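Local coordinates for surface presentation of antigens protein SpaO (Salmonella typhimurium, PDB 4YX1) that forms part of the type III secretion sorting platform that Salmonella needs to enter mammalian cells, this fragment being its C-terminal SPOA2 domain, at the interface of chains A and B. Numbering follows the deposited sequence. Chains: chain A/B, Surface presentation of antigens protein SpaO.

Contact 1: the interface of chains A and B. Residues chain A 16, 21, 24; chain B 5, 7, 42, 44, 49.
Strand 12-16 and helix 18-25 of chain A meet strand 5-10 of chain B, with B:Leu49 and B:Ala44 from strands 47-56 and 40-44 at the margin. The fold is the SPOA (FliN C-terminal) domain, whose two copies here are intertwined, strand and helix of one packing on the strands of the other. A:Val16 and B:Val5 form an antiparallel bridge. A:Val16 N donates to B:Val5 O at 2.9 Å, in the carbonyl plane, and B:Val5 N returns a bond to A:Val16 O at 2.8 Å. Both are nearly straight at hydrogen (165° and 164°), consistent with a local antiparallel pairing of the two strands. Beside this bridge A:Val16 CG2 and B:Val5 CG2 meet at 3.6 Å, each methyl held between its own backbone N and carbonyl carbon.

Helix 18-25 presents A:Leu21 and A:Met24, a selenomethionine, to B:Leu7. The isobutyl group of B:Leu7, its CG anti to the backbone N (chi1 176°), points away from its strand and divides its branches. B:Leu7 CD1 lies 3.8 Å from A:Leu21 CD1, the two side chains crossing at a slant, while B:Leu7 CD2 faces A:Met24 end-on, with A:Met24 SE at 3.8 Å. The A:Met24 chain bends at its last torsion, bringing CE to 3.4 Å from B:Leu7 CD2, a tight contact. A:Leu21 sends its other branch elsewhere: A:Leu21 CD2 meets B:Leu49 CD1 tip to tip at 3.9 Å, and B:Ala44 CB lies 4.2 Å from the same methyl.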
# COMPACT_ATOMS: atom_id res chain seq x y z
N VAL A 16 -4.67 3.15 -14.23
CA VAL A 16 -3.73 3.80 -15.13
C VAL A 16 -3.71 3.11 -16.49
O VAL A 16 -4.08 1.95 -16.62
CB VAL A 16 -2.30 3.83 -14.53
CG1 VAL A 16 -2.30 4.56 -13.20
CG2 VAL A 16 -1.72 2.42 -14.39
N LEU A 21 1.84 3.24 -17.30
CA LEU A 21 2.61 2.26 -16.55
C LEU A 21 4.00 2.08 -17.16
O LEU A 21 4.99 2.00 -16.43
CB LEU A 21 1.87 0.93 -16.50
CG LEU A 21 2.22 0.07 -15.29
CD1 LEU A 21 1.79 0.73 -14.00
CD2 LEU A 21 1.55 -1.26 -15.43
N MSE A 24 6.14 4.92 -16.08
CA MSE A 24 6.55 4.71 -14.71
C MSE A 24 7.75 3.76 -14.62
O MSE A 24 8.67 3.96 -13.82
CB MSE A 24 5.39 4.15 -13.90
CG MSE A 24 5.78 3.41 -12.63
SE MSE A 24 4.18 2.74 -11.78
CE MSE A 24 3.13 4.36 -12.31
N VAL B 5 -5.44 -0.46 -16.19
CA VAL B 5 -5.01 -1.46 -15.23
C VAL B 5 -5.08 -0.87 -13.81
O VAL B 5 -4.95 0.34 -13.62
CB VAL B 5 -3.59 -1.98 -15.55
CG1 VAL B 5 -3.53 -2.62 -16.95
CG2 VAL B 5 -2.58 -0.88 -15.44
N LEU B 7 -3.40 -0.20 -10.62
CA LEU B 7 -2.08 -0.05 -10.00
C LEU B 7 -2.19 0.19 -8.50
O LEU B 7 -3.00 1.00 -8.06
CB LEU B 7 -1.35 1.12 -10.66
CG LEU B 7 0.01 1.52 -10.10
CD1 LEU B 7 1.03 0.42 -10.33
CD2 LEU B 7 0.47 2.82 -10.75
N ILE B 42 5.07 -2.74 -5.75
CA ILE B 42 4.32 -2.10 -6.81
C ILE B 42 3.63 -3.21 -7.57
O ILE B 42 4.29 -4.11 -8.10
CB ILE B 42 5.23 -1.28 -7.74
CG1 ILE B 42 6.06 -0.28 -6.92
CG2 ILE B 42 4.40 -0.59 -8.81
CD1 ILE B 42 7.42 -0.78 -6.47
N ALA B 44 0.18 -4.44 -10.20
CA ALA B 44 -0.87 -4.04 -11.12
C ALA B 44 -1.62 -5.26 -11.59
O ALA B 44 -1.01 -6.23 -12.01
CB ALA B 44 -0.32 -3.27 -12.30
N LEU B 49 5.10 -5.96 -9.89
CA LEU B 49 5.92 -5.24 -10.87
C LEU B 49 7.30 -4.89 -10.36
O LEU B 49 8.24 -4.76 -11.14
CB LEU B 49 5.23 -3.94 -11.29
CG LEU B 49 3.79 -4.08 -11.76
CD1 LEU B 49 3.25 -2.72 -12.19
CD2 LEU B 49 3.67 -5.10 -12.89

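Contact 2: the interface of chains A and B. Residues chain A 7, 9, 42, 49, 68; chain B 21, 24, 30.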
# COMPACT_ATOMS: atom_id res chain seq x y z
N LEU A 7 -4.89 -9.49 3.00
CA LEU A 7 -4.97 -8.16 3.59
C LEU A 7 -3.88 -7.29 3.00
O LEU A 7 -2.72 -7.70 2.92
CB LEU A 7 -4.82 -8.25 5.11
CG LEU A 7 -4.81 -6.96 5.92
CD1 LEU A 7 -6.18 -6.30 5.91
CD2 LEU A 7 -4.33 -7.25 7.33
N PHE A 9 -2.29 -3.14 2.95
CA PHE A 9 -2.25 -1.74 3.33
C PHE A 9 -1.72 -1.00 2.12
O PHE A 9 -0.56 -1.18 1.75
CB PHE A 9 -1.37 -1.50 4.56
CG PHE A 9 -1.89 -2.14 5.80
CD1 PHE A 9 -1.62 -3.47 6.08
CD2 PHE A 9 -2.70 -1.43 6.66
CE1 PHE A 9 -2.13 -4.07 7.21
CE2 PHE A 9 -3.21 -2.02 7.81
CZ PHE A 9 -2.93 -3.35 8.08
N ILE A 42 -7.05 0.11 3.65
CA ILE A 42 -6.97 -1.26 4.12
C ILE A 42 -7.92 -2.09 3.28
O ILE A 42 -9.12 -1.86 3.29
CB ILE A 42 -7.33 -1.34 5.61
CG1 ILE A 42 -6.43 -0.39 6.40
CG2 ILE A 42 -7.22 -2.78 6.13
CD1 ILE A 42 -7.10 0.22 7.56
N LEU A 49 -11.87 -1.86 3.20
CA LEU A 49 -12.42 -2.04 4.55
C LEU A 49 -12.36 -0.79 5.40
O LEU A 49 -13.12 -0.63 6.34
CB LEU A 49 -11.66 -3.12 5.31
CG LEU A 49 -11.85 -4.58 4.96
CD1 LEU A 49 -11.30 -5.39 6.12
CD2 LEU A 49 -13.31 -4.87 4.73
N TRP A 68 -13.43 2.95 9.69
CA TRP A 68 -13.71 1.57 9.34
C TRP A 68 -15.06 1.57 8.64
O TRP A 68 -16.01 2.18 9.14
CB TRP A 68 -13.75 0.65 10.56
CG TRP A 68 -12.43 0.30 11.19
CD1 TRP A 68 -12.03 0.56 12.47
CD2 TRP A 68 -11.35 -0.42 10.58
NE1 TRP A 68 -10.78 0.07 12.69
CE2 TRP A 68 -10.33 -0.55 11.55
CE3 TRP A 68 -11.14 -0.97 9.31
CZ2 TRP A 68 -9.13 -1.19 11.29
CZ3 TRP A 68 -9.95 -1.61 9.06
CH2 TRP A 68 -8.96 -1.71 10.04
N LEU B 21 -9.13 -10.66 10.98
CA LEU B 21 -9.69 -9.51 10.30
C LEU B 21 -10.69 -8.77 11.19
O LEU B 21 -10.65 -7.54 11.28
CB LEU B 21 -10.35 -9.94 8.99
CG LEU B 21 -10.63 -8.82 7.98
CD1 LEU B 21 -9.33 -8.36 7.34
CD2 LEU B 21 -11.62 -9.30 6.94
N MSE B 24 -8.82 -6.96 14.05
CA MSE B 24 -8.17 -5.76 13.56
C MSE B 24 -9.11 -4.56 13.59
O MSE B 24 -8.70 -3.44 13.90
CB MSE B 24 -7.66 -6.01 12.13
CG MSE B 24 -6.99 -4.82 11.49
SE MSE B 24 -6.66 -5.17 9.61
CE MSE B 24 -8.49 -5.26 8.97
N LEU B 30 -2.79 0.76 14.03
CA LEU B 30 -2.25 -0.53 13.63
C LEU B 30 -0.76 -0.45 13.39
O LEU B 30 -0.31 0.39 12.62
CB LEU B 30 -2.94 -1.03 12.36
CG LEU B 30 -4.44 -1.32 12.45
CD1 LEU B 30 -4.97 -1.72 11.08
CD2 LEU B 30 -4.66 -2.42 13.47
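B:Met24, a selenomethionine on helix 18-24, inserts between A:Trp68 and A:Leu7 of the partner SPOA domain, a FliN C-terminal family fold. The side chain leaves the helix with CG anti to the backbone N (chi1 178°), runs extended to SE, then turns at chi3 (66°), which separates the roles of its last two atoms. B:Met24 SE lies against both methyls of A:Leu7, with A:Leu7 CD2 at 3.9 Å, the two side chains meeting at a slant. B:Met24 CE turns toward A:Trp68, reaching A:Trp68 CH2 of the indole's six-membered ring at 3.7 Å; here the side chains cross at about a right angle. A:Ile42 runs past B:Met24 in the opposite direction and offers A:Ile42 CG2 to B:Met24 CE at 4.0 Å. The backbone carbonyl O of B:Met24 also approaches the indole, 3.5 Å from A:Trp68 CZ2.

One helical turn earlier, B:Leu21 points at A:Leu49 tip to tip, their CD1 methyls 3.8 Å apart. The B:Leu21 CD1 methyl also touches A:Leu7 CD1, at 4.0 Å, which joins this pair to the selenomethionine cluster. On the other flank B:Leu30, from strand 29-31, meets the ring of A:Phe9 at its edge and in its plane. B:Leu30 CD1 is 3.7 Å from A:Phe9 CE2, and the two side chains stand roughly perpendicular.

Contact 3: the interface of chains A and B. Residues chain A 11, 32, 54, 61; chain B 54, 61, 63.
A backbone hydrogen bond joins A:Leu32 to B:Leu61: A:Leu32 N donates to B:Leu61 O at 2.9 Å. It is nearly straight at hydrogen (165°), with the donor tilted slightly from the carbonyl plane.

The apolar contacts begin beside this bond. A:Leu32 CB lies 3.5 Å from B:Leu61 O, and A:Leu32 CD1 reaches further along the same strand, 61-65, to B:Val63 CG2 at 4.1 Å, the two side chains passing at a slant. Other packing centres on B:Leu54, in strand 47-56, whose two branches serve different partners. B:Leu54 CD2 faces A:Leu11 CD2 tip to tip at 3.5 Å; A:Leu11, in the turn after strand 4-10, reaches it with CG anti to its own backbone N. B:Leu54 CD1 points instead to the equivalent leucine, with A:Leu54 CD2 4.0 Å away, again end to end. A:Leu61 approaches at an angle, A:Leu61 CD1 lying 4.2 Å from B:Leu54 CD1.

A:Leu54 and B:Leu54 have different first torsions (-163° and -81°), so the two-fold symmetry is only approximate at this meeting of equivalent residues. Where strands 47-56 of the two SPOA domains come together, this leucine packing probably stabilises their pairing at the centre of the two-fold dimer.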
# COMPACT_ATOMS: atom_id res chain seq x y z
N LEU A 11 -0.83 2.31 -0.03
CA LEU A 11 -0.46 3.71 0.12
C LEU A 11 -1.11 4.55 -0.97
O LEU A 11 -1.47 5.70 -0.75
CB LEU A 11 1.06 3.86 0.10
CG LEU A 11 1.62 5.27 0.29
CD1 LEU A 11 1.04 5.87 1.55
CD2 LEU A 11 3.11 5.16 0.43
N LEU A 32 4.68 10.16 -5.20
CA LEU A 32 3.28 9.90 -4.93
C LEU A 32 2.54 11.22 -4.81
O LEU A 32 3.17 12.25 -4.56
CB LEU A 32 3.13 9.07 -3.65
CG LEU A 32 3.78 7.69 -3.75
CD1 LEU A 32 3.63 6.96 -2.45
CD2 LEU A 32 3.17 6.88 -4.88
N LEU A 54 -0.74 7.33 7.65
CA LEU A 54 0.55 6.78 8.00
C LEU A 54 1.18 7.58 9.15
O LEU A 54 1.20 8.82 9.12
CB LEU A 54 1.45 6.76 6.77
CG LEU A 54 2.70 5.89 6.79
CD1 LEU A 54 2.31 4.44 6.92
CD2 LEU A 54 3.47 6.13 5.52
N LEU A 61 6.43 1.82 11.42
CA LEU A 61 5.35 2.65 10.92
C LEU A 61 4.04 2.11 11.45
O LEU A 61 3.94 0.93 11.81
CB LEU A 61 5.31 2.69 9.39
CG LEU A 61 6.52 3.34 8.73
CD1 LEU A 61 6.29 3.39 7.23
CD2 LEU A 61 6.78 4.73 9.29
N LEU B 54 10.17 3.60 0.77
CA LEU B 54 9.62 4.93 1.02
C LEU B 54 10.70 5.97 1.23
O LEU B 54 11.65 5.74 1.98
CB LEU B 54 8.71 4.92 2.25
CG LEU B 54 7.29 4.41 2.07
CD1 LEU B 54 6.51 4.77 3.32
CD2 LEU B 54 6.62 5.02 0.85
N LEU B 61 5.73 12.14 -0.52
CA LEU B 61 6.43 10.87 -0.36
C LEU B 61 6.78 10.34 -1.73
O LEU B 61 6.11 10.61 -2.72
CB LEU B 61 5.59 9.84 0.39
CG LEU B 61 5.30 10.11 1.87
CD1 LEU B 61 4.46 8.97 2.43
CD2 LEU B 61 6.58 10.28 2.66
N VAL B 63 8.59 6.72 -3.85
CA VAL B 63 9.04 5.35 -3.78
C VAL B 63 10.31 5.21 -4.60
O VAL B 63 10.30 5.38 -5.83
CB VAL B 63 7.97 4.37 -4.26
CG1 VAL B 63 8.48 2.94 -4.17
CG2 VAL B 63 6.71 4.53 -3.43

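Contact 1 and contact 2 lie about 22 Å apart between their C-alpha centres, and contact 3 sits about 16 Å from the first and 17 Å from the second. Contacts 1 and 2 use corresponding elements with the chains exchanged: in each, positions 21 and 24 of one helix face positions 7, 42 and 49 of the other chain, as the approximate two-fold symmetry leads one to expect. Contact 3, off the line joining them, brings position 54 of both chains together. Strand 47-56 contributes to all three. The domains therefore embrace reciprocally, an arrangement consistent with an SPOA dimer serving as an assembly module of the sorting platform.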